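PDB 1LRZ: aminoacyltransferase FemA from Staphylococcus aureus, which adds glycines 2 and 3 of the pentaglycine bridge of the cell-wall peptidoglycan, using glycyl-tRNA as the donor. Local coordinates for residues W347-I350 with N351-L354; D170-K173 with N174-G177; E275-K278 with A279-R283; L259-D262 with L263-L267. All coordinates share one frame; numbering follows the deposited sequence.

In the fold
Two of these local contacts lie in the globular body and two in a helical hairpin that projects from it. Interaction 1, on helix 341-355, is centred about 11 Å from the centre of the chain. Interaction 2 lies at the end of helix 168-173, and its centre is about 14 Å from that of interaction 1. The two touch: Trp347 CH2 meets Ile172 CG1 at 3.3 Å. Interactions 3 and 4 belong to helices 277-307 and 245-272, the two arms of a helical coiled-coil hairpin. Their centres are about 12 Å apart, and Arg283 CG packs on Leu263 CD1 at 3.9 Å. The nearest atoms of interactions 1 and 4 are about 24 Å apart.

Interaction 1: W347-I350 with N351-L354; sequences WEMI and NYAL
The carbonyl of Trp347 takes up the backbone N of Asn351 one helical turn later, O to N 3.0 Å. Three more bonds of the same i to i+4 kind follow. Tyr352 N donates to Glu348 O at 2.9 Å, Ala353 N to Met349 O at 3.1 Å, and Leu354 N to Ile350 O. Asn351 ND2 also points at Trp347 O, but this second bond is doubtful because the amide nitrogen is modelled too close to the indole. As modelled, the amide stands nearly perpendicular over one face of that ring, the planes 87° apart. Trp347 CG is anti to the backbone N (chi1 -169°), which carries the indole down alongside the next turn. On another side of the helix, the bent chain of Met349 lays CE against Tyr352 CB at 4.0 Å. Ile350 CG2 and Leu354 CD1 lie side by side at 4.2 Å. Helix 341-355 is the crossover of a beta-alpha-beta unit between strands 325-332 and 360-365. Trp347 packs on Ala168 of helix 168-173, while Met349 meets Leu237 of strand 236-244. Each carbonyl of 347-350 is thus met by a backbone N-H within the helix, and Trp347 and Met349 meet these neighbours by apolar contact.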
loop_
_atom_site.group_PDB
_atom_site.type_symbol
_atom_site.label_atom_id
_atom_site.label_comp_id
_atom_site.label_asym_id
_atom_site.label_seq_id
_atom_site.Cartn_x
_atom_site.Cartn_y
_atom_site.Cartn_z
ATOM N N TRP A 347 -5.824 10.024 1.158
ATOM C CA TRP A 347 -6.509 10.728 0.080
ATOM C C TRP A 347 -5.555 11.155 -1.031
ATOM O O TRP A 347 -5.909 11.116 -2.214
ATOM C CB TRP A 347 -7.258 11.946 0.619
ATOM C CG TRP A 347 -8.200 12.554 -0.383
ATOM C CD1 TRP A 347 -8.229 13.858 -0.793
ATOM C CD2 TRP A 347 -9.270 11.891 -1.078
ATOM N NE1 TRP A 347 -9.242 14.046 -1.700
ATOM C CE2 TRP A 347 -9.892 12.860 -1.898
ATOM C CE3 TRP A 347 -9.746 10.575 -1.100
ATOM C CZ2 TRP A 347 -10.990 12.555 -2.716
ATOM C CZ3 TRP A 347 -10.835 10.271 -1.913
ATOM C CH2 TRP A 347 -11.439 11.259 -2.717
ATOM N N GLU A 348 -4.346 11.564 -0.655
ATOM C CA GLU A 348 -3.362 11.986 -1.650
ATOM C C GLU A 348 -3.021 10.836 -2.599
ATOM O O GLU A 348 -2.983 11.016 -3.812
ATOM C CB GLU A 348 -2.076 12.475 -0.962
ATOM C CG GLU A 348 -0.893 12.784 -1.908
ATOM C CD GLU A 348 -1.039 14.110 -2.648
ATOM O OE1 GLU A 348 -1.421 15.115 -2.007
ATOM O OE2 GLU A 348 -0.759 14.160 -3.871
ATOM N N MET A 349 -2.789 9.653 -2.046
ATOM C CA MET A 349 -2.400 8.523 -2.876
ATOM C C MET A 349 -3.549 7.864 -3.640
ATOM O O MET A 349 -3.343 7.325 -4.725
ATOM C CB MET A 349 -1.608 7.527 -2.032
ATOM C CG MET A 349 -0.300 8.156 -1.469
ATOM S SD MET A 349 0.772 9.001 -2.715
ATOM C CE MET A 349 0.988 7.731 -3.805
ATOM N N ILE A 350 -4.757 7.905 -3.086
ATOM C CA ILE A 350 -5.910 7.366 -3.798
ATOM C C ILE A 350 -6.084 8.267 -5.033
ATOM O O ILE A 350 -6.361 7.785 -6.138
ATOM C CB ILE A 350 -7.194 7.440 -2.939
ATOM C CG1 ILE A 350 -7.162 6.343 -1.871
ATOM C CG2 ILE A 350 -8.423 7.343 -3.824
ATOM C CD1 ILE A 350 -8.312 6.417 -0.881
ATOM N N ASN A 351 -5.912 9.578 -4.840
ATOM C CA ASN A 351 -6.042 10.519 -5.953
ATOM C C ASN A 351 -4.915 10.364 -6.957
ATOM O O ASN A 351 -5.120 10.565 -8.163
ATOM C CB ASN A 351 -6.118 11.959 -5.441
ATOM C CG ASN A 351 -7.555 12.396 -5.199
ATOM O OD1 ASN A 351 -8.304 12.625 -6.151
ATOM N ND2 ASN A 351 -7.957 12.475 -3.927
ATOM N N TYR A 352 -3.727 10.011 -6.464
ATOM C CA TYR A 352 -2.593 9.791 -7.347
ATOM C C TYR A 352 -3.026 8.709 -8.349
ATOM O O TYR A 352 -2.917 8.888 -9.565
ATOM C CB TYR A 352 -1.385 9.299 -6.549
ATOM C CG TYR A 352 -0.164 9.018 -7.407
ATOM C CD1 TYR A 352 0.950 9.865 -7.374
ATOM C CD2 TYR A 352 -0.128 7.907 -8.264
ATOM C CE1 TYR A 352 2.077 9.612 -8.172
ATOM C CE2 TYR A 352 0.986 7.645 -9.067
ATOM C CZ TYR A 352 2.082 8.502 -9.014
ATOM O OH TYR A 352 3.178 8.255 -9.804
ATOM N N ALA A 353 -3.531 7.591 -7.826
ATOM C CA ALA A 353 -3.982 6.476 -8.665
ATOM C C ALA A 353 -5.079 6.887 -9.662
ATOM O O ALA A 353 -5.018 6.531 -10.844
ATOM C CB ALA A 353 -4.481 5.320 -7.785
ATOM N N LEU A 354 -6.076 7.626 -9.185
ATOM C CA LEU A 354 -7.172 8.077 -10.040
ATOM C C LEU A 354 -6.681 8.996 -11.162
ATOM O O LEU A 354 -7.092 8.861 -12.307
ATOM C CB LEU A 354 -8.212 8.842 -9.215
ATOM C CG LEU A 354 -9.029 8.053 -8.201
ATOM C CD1 LEU A 354 -9.879 9.017 -7.361
ATOM C CD2 LEU A 354 -9.894 7.032 -8.950
#

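Interaction 2: D170-K173 with N174-G177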
loop_
_atom_site.group_PDB
_atom_site.type_symbol
_atom_site.label_atom_id
_atom_site.label_comp_id
_atom_site.label_asym_id
_atom_site.label_seq_id
_atom_site.Cartn_x
_atom_site.Cartn_y
_atom_site.Cartn_z
ATOM N N ASP A 170 -16.974 9.386 -6.468
ATOM C CA ASP A 170 -17.529 8.045 -6.263
ATOM C C ASP A 170 -16.861 7.417 -5.036
ATOM O O ASP A 170 -17.509 6.769 -4.205
ATOM C CB ASP A 170 -17.224 7.133 -7.452
ATOM C CG ASP A 170 -17.948 7.534 -8.707
ATOM O OD1 ASP A 170 -17.361 7.329 -9.791
ATOM O OD2 ASP A 170 -19.095 8.025 -8.621
ATOM N N ILE A 171 -15.549 7.595 -4.938
ATOM C CA ILE A 171 -14.809 6.998 -3.833
ATOM C C ILE A 171 -15.259 7.570 -2.497
ATOM O O ILE A 171 -15.498 6.823 -1.542
ATOM C CB ILE A 171 -13.300 7.192 -4.024
ATOM C CG1 ILE A 171 -12.852 6.448 -5.302
ATOM C CG2 ILE A 171 -12.549 6.688 -2.805
ATOM C CD1 ILE A 171 -13.200 4.961 -5.301
ATOM N N ILE A 172 -15.383 8.888 -2.426
ATOM C CA ILE A 172 -15.827 9.530 -1.195
ATOM C C ILE A 172 -17.257 9.103 -0.876
ATOM O O ILE A 172 -17.594 8.861 0.283
ATOM C CB ILE A 172 -15.792 11.066 -1.321
ATOM C CG1 ILE A 172 -14.355 11.559 -1.175
ATOM C CG2 ILE A 172 -16.698 11.719 -0.259
ATOM C CD1 ILE A 172 -14.215 13.052 -1.403
ATOM N N LYS A 173 -18.100 8.999 -1.900
ATOM C CA LYS A 173 -19.490 8.614 -1.663
ATOM C C LYS A 173 -19.619 7.207 -1.098
ATOM O O LYS A 173 -20.543 6.937 -0.343
ATOM C CB LYS A 173 -20.316 8.714 -2.947
ATOM C CG LYS A 173 -21.823 8.496 -2.731
ATOM C CD LYS A 173 -22.596 8.855 -3.993
ATOM C CE LYS A 173 -24.094 8.945 -3.732
ATOM N NZ LYS A 173 -24.690 7.622 -3.377
ATOM N N ASN A 174 -18.689 6.318 -1.452
ATOM C CA ASN A 174 -18.748 4.941 -0.973
ATOM C C ASN A 174 -18.072 4.721 0.381
ATOM O O ASN A 174 -18.107 3.614 0.904
ATOM C CB ASN A 174 -18.147 3.981 -2.022
ATOM C CG ASN A 174 -18.943 3.967 -3.322
ATOM O OD1 ASN A 174 -20.083 4.431 -3.356
ATOM N ND2 ASN A 174 -18.352 3.422 -4.395
ATOM N N MET A 175 -17.442 5.760 0.932
ATOM C CA MET A 175 -16.797 5.658 2.245
ATOM C C MET A 175 -17.905 5.619 3.292
ATOM O O MET A 175 -19.018 6.064 3.021
ATOM C CB MET A 175 -15.933 6.897 2.554
ATOM C CG MET A 175 -14.620 7.027 1.787
ATOM S SD MET A 175 -13.707 8.528 2.262
ATOM C CE MET A 175 -12.378 8.521 1.023
ATOM N N ASP A 176 -17.613 5.101 4.484
ATOM C CA ASP A 176 -18.632 5.113 5.523
ATOM C C ASP A 176 -18.624 6.520 6.153
ATOM O O ASP A 176 -17.739 7.343 5.863
ATOM C CB ASP A 176 -18.400 3.989 6.557
ATOM C CG ASP A 176 -17.131 4.170 7.400
ATOM O OD1 ASP A 176 -16.853 3.272 8.215
ATOM O OD2 ASP A 176 -16.426 5.184 7.277
ATOM N N GLY A 177 -19.617 6.813 6.985
ATOM C CA GLY A 177 -19.714 8.136 7.581
ATOM C C GLY A 177 -18.450 8.713 8.188
ATOM O O GLY A 177 -18.092 9.865 7.928
HETATM O O HOH W 1 -21.299 4.792 1.817
#
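This is a helix C-terminal turn: helix 168-173 ends here, and the chain passes through 174-176 into helix 177-187. Met175 folds back against the last turn and touches both isoleucines. Its CG is anti to its own carbonyl carbon (chi1 -73°), and the chain runs out straight from there. The methyl CE of Met175 ends 4.2 Å from Ile171 CG2 and equally far from Ile172 CG1. The indole of Trp347 on helix 341-355 packs against all three side chains, closing an apolar cluster. The main chain shows how the helix unwinds. Asn174 N still bonds to Asp170 O at 3.0 Å, with a weaker branch to Ile171 O. Met175 N then turns to Ile172 O at 3.2 Å, three residues back. It approaches from above the carbonyl plane, 67° out of it, and so not along a lone pair. The side chain of Asn174 lies beside the carbonyl of Asp170, with Asn174 CG 3.3 Å from Asp170 O. Asp176 is the N-cap of helix 177-187 and makes a salt bridge with Arg179. Where the chain leaves the first helix, a water bridges two carbonyls, donating to Lys173 O at 3.1 Å and to Met175 O at 2.9 Å.

Interaction 3: E275-K278 with A279-R283; sequences ENKK and AHNKR
Lys282 N donates to Lys278 O at 2.8 Å, and Asn281 N to Lys277 O at 2.9 Å. These are regular rungs of the first helical turns. One step earlier, Asn276 O accepts two backbone donors as the helix starts. His280 N reaches Asn276 O at 3.2 Å, lying in the carbonyl plane, and Ala279 N adds a weak bond at 3.1 Å. The imidazole of His280 is tilted back toward the helix start, with CD2 3.2 Å from Asn276 O. Beyond that, His280 NE2 bonds to the carbonyl of Pro274, which links the incoming chain to the first turn and probably limits the ring's rotation. Arg283 comes to this ring at its edge, with CZ in the ring plane. The methyl of Ala279 sits 3.9 Å from Asn276 CB and rests on Ile270 of helix 245-272. On the outer side, the Lys277 chain bends at chi2 (62°) and crosses the amide of Asn281 obliquely, with Lys277 CG 3.8 Å from Asn281 ND2. Lys278 instead runs out fully extended from the surface. Asn276 occupies the N-cap position of helix 277-307. The arrangement is that of a helix N-terminus just after the tight connection of an antiparallel helical hairpin.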
loop_
_atom_site.group_PDB
_atom_site.type_symbol
_atom_site.label_atom_id
_atom_site.label_comp_id
_atom_site.label_asym_id
_atom_site.label_seq_id
_atom_site.Cartn_x
_atom_site.Cartn_y
_atom_site.Cartn_z
ATOM N N GLU A 275 -34.630 45.666 16.057
ATOM C CA GLU A 275 -35.617 44.632 16.346
ATOM C C GLU A 275 -35.510 43.410 15.432
ATOM O O GLU A 275 -36.172 42.399 15.665
ATOM C CB GLU A 275 -37.025 45.226 16.250
ATOM C CG GLU A 275 -37.283 45.982 14.959
ATOM C CD GLU A 275 -38.683 46.558 14.897
ATOM O OE1 GLU A 275 -39.066 47.297 15.833
ATOM O OE2 GLU A 275 -39.399 46.272 13.910
ATOM N N ASN A 276 -34.678 43.497 14.398
ATOM C CA ASN A 276 -34.518 42.380 13.471
ATOM C C ASN A 276 -33.821 41.199 14.140
ATOM O O ASN A 276 -32.600 41.183 14.299
ATOM C CB ASN A 276 -33.722 42.806 12.237
ATOM C CG ASN A 276 -33.774 41.768 11.128
ATOM O OD1 ASN A 276 -34.850 41.430 10.637
ATOM N ND2 ASN A 276 -32.614 41.259 10.729
ATOM N N LYS A 277 -34.620 40.212 14.529
ATOM C CA LYS A 277 -34.116 39.016 15.188
ATOM C C LYS A 277 -33.064 38.304 14.332
ATOM O O LYS A 277 -32.062 37.805 14.848
ATOM C CB LYS A 277 -35.281 38.064 15.479
ATOM C CG LYS A 277 -34.911 36.841 16.305
ATOM C CD LYS A 277 -34.406 37.246 17.679
ATOM C CE LYS A 277 -34.101 36.029 18.542
ATOM N NZ LYS A 277 -33.672 36.428 19.912
ATOM N N LYS A 278 -33.294 38.263 13.024
ATOM C CA LYS A 278 -32.370 37.596 12.121
ATOM C C LYS A 278 -30.985 38.244 12.174
ATOM O O LYS A 278 -29.957 37.550 12.124
ATOM C CB LYS A 278 -32.928 37.625 10.693
ATOM C CG LYS A 278 -32.075 36.901 9.676
ATOM C CD LYS A 278 -32.710 36.910 8.292
ATOM C CE LYS A 278 -31.804 36.233 7.279
ATOM N NZ LYS A 278 -32.438 36.113 5.937
ATOM N N ALA A 279 -30.962 39.573 12.290
ATOM C CA ALA A 279 -29.708 40.323 12.361
ATOM C C ALA A 279 -28.952 39.992 13.648
ATOM O O ALA A 279 -27.722 39.870 13.649
ATOM C CB ALA A 279 -29.991 41.822 12.289
ATOM N N HIS A 280 -29.697 39.861 14.740
ATOM C CA HIS A 280 -29.117 39.522 16.033
ATOM C C HIS A 280 -28.539 38.114 15.955
ATOM O O HIS A 280 -27.440 37.861 16.452
ATOM C CB HIS A 280 -30.185 39.576 17.125
ATOM C CG HIS A 280 -30.562 40.968 17.532
ATOM N ND1 HIS A 280 -29.739 41.770 18.296
ATOM C CD2 HIS A 280 -31.676 41.699 17.290
ATOM C CE1 HIS A 280 -30.331 42.931 18.510
ATOM N NE2 HIS A 280 -31.509 42.914 17.909
ATOM N N ASN A 281 -29.287 37.202 15.333
ATOM C CA ASN A 281 -28.830 35.824 15.192
ATOM C C ASN A 281 -27.586 35.776 14.328
ATOM O O ASN A 281 -26.669 34.994 14.597
ATOM C CB ASN A 281 -29.921 34.940 14.574
ATOM C CG ASN A 281 -31.034 34.627 15.553
ATOM O OD1 ASN A 281 -30.811 34.565 16.766
ATOM N ND2 ASN A 281 -32.236 34.407 15.031
ATOM N N LYS A 282 -27.546 36.618 13.299
ATOM C CA LYS A 282 -26.387 36.662 12.409
ATOM C C LYS A 282 -25.124 37.123 13.146
ATOM O O LYS A 282 -24.041 36.563 12.951
ATOM C CB LYS A 282 -26.659 37.577 11.214
ATOM C CG LYS A 282 -25.521 37.597 10.216
ATOM C CD LYS A 282 -25.088 36.177 9.870
ATOM C CE LYS A 282 -23.958 36.161 8.846
ATOM N NZ LYS A 282 -24.400 36.745 7.552
ATOM N N ARG A 283 -25.268 38.143 13.992
ATOM C CA ARG A 283 -24.146 38.653 14.782
ATOM C C ARG A 283 -23.616 37.542 15.708
ATOM O O ARG A 283 -22.405 37.311 15.785
ATOM C CB ARG A 283 -24.607 39.847 15.623
ATOM C CG ARG A 283 -23.577 40.372 16.612
ATOM C CD ARG A 283 -24.283 41.097 17.746
ATOM N NE ARG A 283 -25.114 40.163 18.502
ATOM C CZ ARG A 283 -26.248 40.481 19.124
ATOM N NH1 ARG A 283 -26.923 39.544 19.783
ATOM N NH2 ARG A 283 -26.716 41.721 19.077
#

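Interaction 4: L259-D262 with L263-L267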
loop_
_atom_site.group_PDB
_atom_site.type_symbol
_atom_site.label_atom_id
_atom_site.label_comp_id
_atom_site.label_asym_id
_atom_site.label_seq_id
_atom_site.Cartn_x
_atom_site.Cartn_y
_atom_site.Cartn_z
ATOM N N LEU A 259 -14.363 37.513 8.526
ATOM C CA LEU A 259 -15.374 37.396 9.571
ATOM C C LEU A 259 -15.626 38.760 10.224
ATOM O O LEU A 259 -16.772 39.122 10.508
ATOM C CB LEU A 259 -14.924 36.397 10.646
ATOM C CG LEU A 259 -14.984 34.910 10.287
ATOM C CD1 LEU A 259 -14.376 34.084 11.412
ATOM C CD2 LEU A 259 -16.433 34.504 10.035
ATOM N N ASN A 260 -14.551 39.505 10.471
ATOM C CA ASN A 260 -14.672 40.822 11.097
ATOM C C ASN A 260 -15.470 41.788 10.230
ATOM O O ASN A 260 -16.296 42.553 10.736
ATOM C CB ASN A 260 -13.289 41.413 11.403
ATOM C CG ASN A 260 -12.714 40.904 12.718
ATOM O OD1 ASN A 260 -13.424 40.807 13.723
ATOM N ND2 ASN A 260 -11.426 40.587 12.721
ATOM N N LYS A 261 -15.222 41.740 8.925
ATOM C CA LYS A 261 -15.925 42.597 7.985
ATOM C C LYS A 261 -17.409 42.243 7.968
ATOM O O LYS A 261 -18.270 43.127 7.945
ATOM C CB LYS A 261 -15.337 42.440 6.583
ATOM C CG LYS A 261 -15.974 43.351 5.551
ATOM C CD LYS A 261 -15.293 43.224 4.196
ATOM C CE LYS A 261 -15.964 44.123 3.162
ATOM N NZ LYS A 261 -15.317 43.996 1.824
ATOM N N ASP A 262 -17.716 40.949 7.974
ATOM C CA ASP A 262 -19.113 40.532 7.976
ATOM C C ASP A 262 -19.766 40.902 9.299
ATOM O O ASP A 262 -20.926 41.308 9.336
ATOM C CB ASP A 262 -19.236 39.027 7.728
ATOM C CG ASP A 262 -18.908 38.648 6.296
ATOM O OD1 ASP A 262 -19.383 39.349 5.372
ATOM O OD2 ASP A 262 -18.187 37.649 6.087
ATOM N N LEU A 263 -19.014 40.765 10.386
ATOM C CA LEU A 263 -19.531 41.097 11.704
ATOM C C LEU A 263 -19.955 42.558 11.757
ATOM O O LEU A 263 -21.017 42.885 12.278
ATOM C CB LEU A 263 -18.479 40.840 12.786
ATOM C CG LEU A 263 -18.947 41.216 14.199
ATOM C CD1 LEU A 263 -20.205 40.425 14.564
ATOM C CD2 LEU A 263 -17.833 40.944 15.198
ATOM N N ASN A 264 -19.121 43.438 11.218
ATOM C CA ASN A 264 -19.441 44.852 11.234
ATOM C C ASN A 264 -20.675 45.148 10.395
ATOM O O ASN A 264 -21.450 46.031 10.741
ATOM C CB ASN A 264 -18.231 45.677 10.784
ATOM C CG ASN A 264 -17.091 45.640 11.804
ATOM O OD1 ASN A 264 -17.310 45.826 13.003
ATOM N ND2 ASN A 264 -15.873 45.405 11.327
ATOM N N LYS A 265 -20.867 44.412 9.303
ATOM C CA LYS A 265 -22.061 44.609 8.489
ATOM C C LYS A 265 -23.239 44.277 9.396
ATOM O O LYS A 265 -24.222 45.009 9.462
ATOM C CB LYS A 265 -22.096 43.653 7.293
ATOM C CG LYS A 265 -21.048 43.888 6.225
ATOM C CD LYS A 265 -21.160 42.818 5.138
ATOM C CE LYS A 265 -20.036 42.927 4.107
ATOM N NZ LYS A 265 -20.018 41.763 3.167
ATOM N N ALA A 266 -23.116 43.159 10.102
ATOM C CA ALA A 266 -24.155 42.693 11.009
ATOM C C ALA A 266 -24.492 43.730 12.076
ATOM O O ALA A 266 -25.663 43.972 12.373
ATOM C CB ALA A 266 -23.714 41.385 11.675
ATOM N N LEU A 267 -23.460 44.330 12.656
ATOM C CA LEU A 267 -23.649 45.336 13.692
ATOM C C LEU A 267 -24.370 46.574 13.148
ATOM O O LEU A 267 -25.225 47.146 13.824
ATOM C CB LEU A 267 -22.293 45.709 14.292
ATOM C CG LEU A 267 -21.619 44.511 14.966
ATOM C CD1 LEU A 267 -20.174 44.833 15.304
ATOM C CD2 LEU A 267 -22.408 44.131 16.216
#
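Leu263 N opens this turn by donating to Leu259 O at 2.8 Å. The segment is a continuous piece of helix 245-272, the first arm of an antiparallel coiled-coil hairpin. The side chain of Leu263 packs on Leu290 of helix 277-307. Leu259 and Asn260 meet the same leucine, so these residues face the partner arm. Asn264 comes next, on a more exposed side. Its N bonds to Asn260 O at 3.0 Å. Its amide lies against the same carbonyl, with Asn264 ND2 2.9 Å from Asn260 O, but the angle is too poor for a hydrogen bond. Lys265 N continues the ladder to Lys261 O at 3.2 Å. Lys265 CG stands beside its own backbone N (chi1 -68°), which lays the chain back over the preceding turn, with Lys265 CG 3.4 Å from Lys261 O. Beyond CG it is extended and runs side by side with Asp262. On the surface, Lys265 NZ closes an i to i+3 salt bridge with Asp262 OD1, a weak one at 3.3 Å. Lys261 NZ stands 5.4 Å from Lys265 NZ, and Asp262 probably offsets part of this like-charge approach. Ala266 follows with its small methyl buried, and Ala266 N donates to Asp262 O at 3.0 Å.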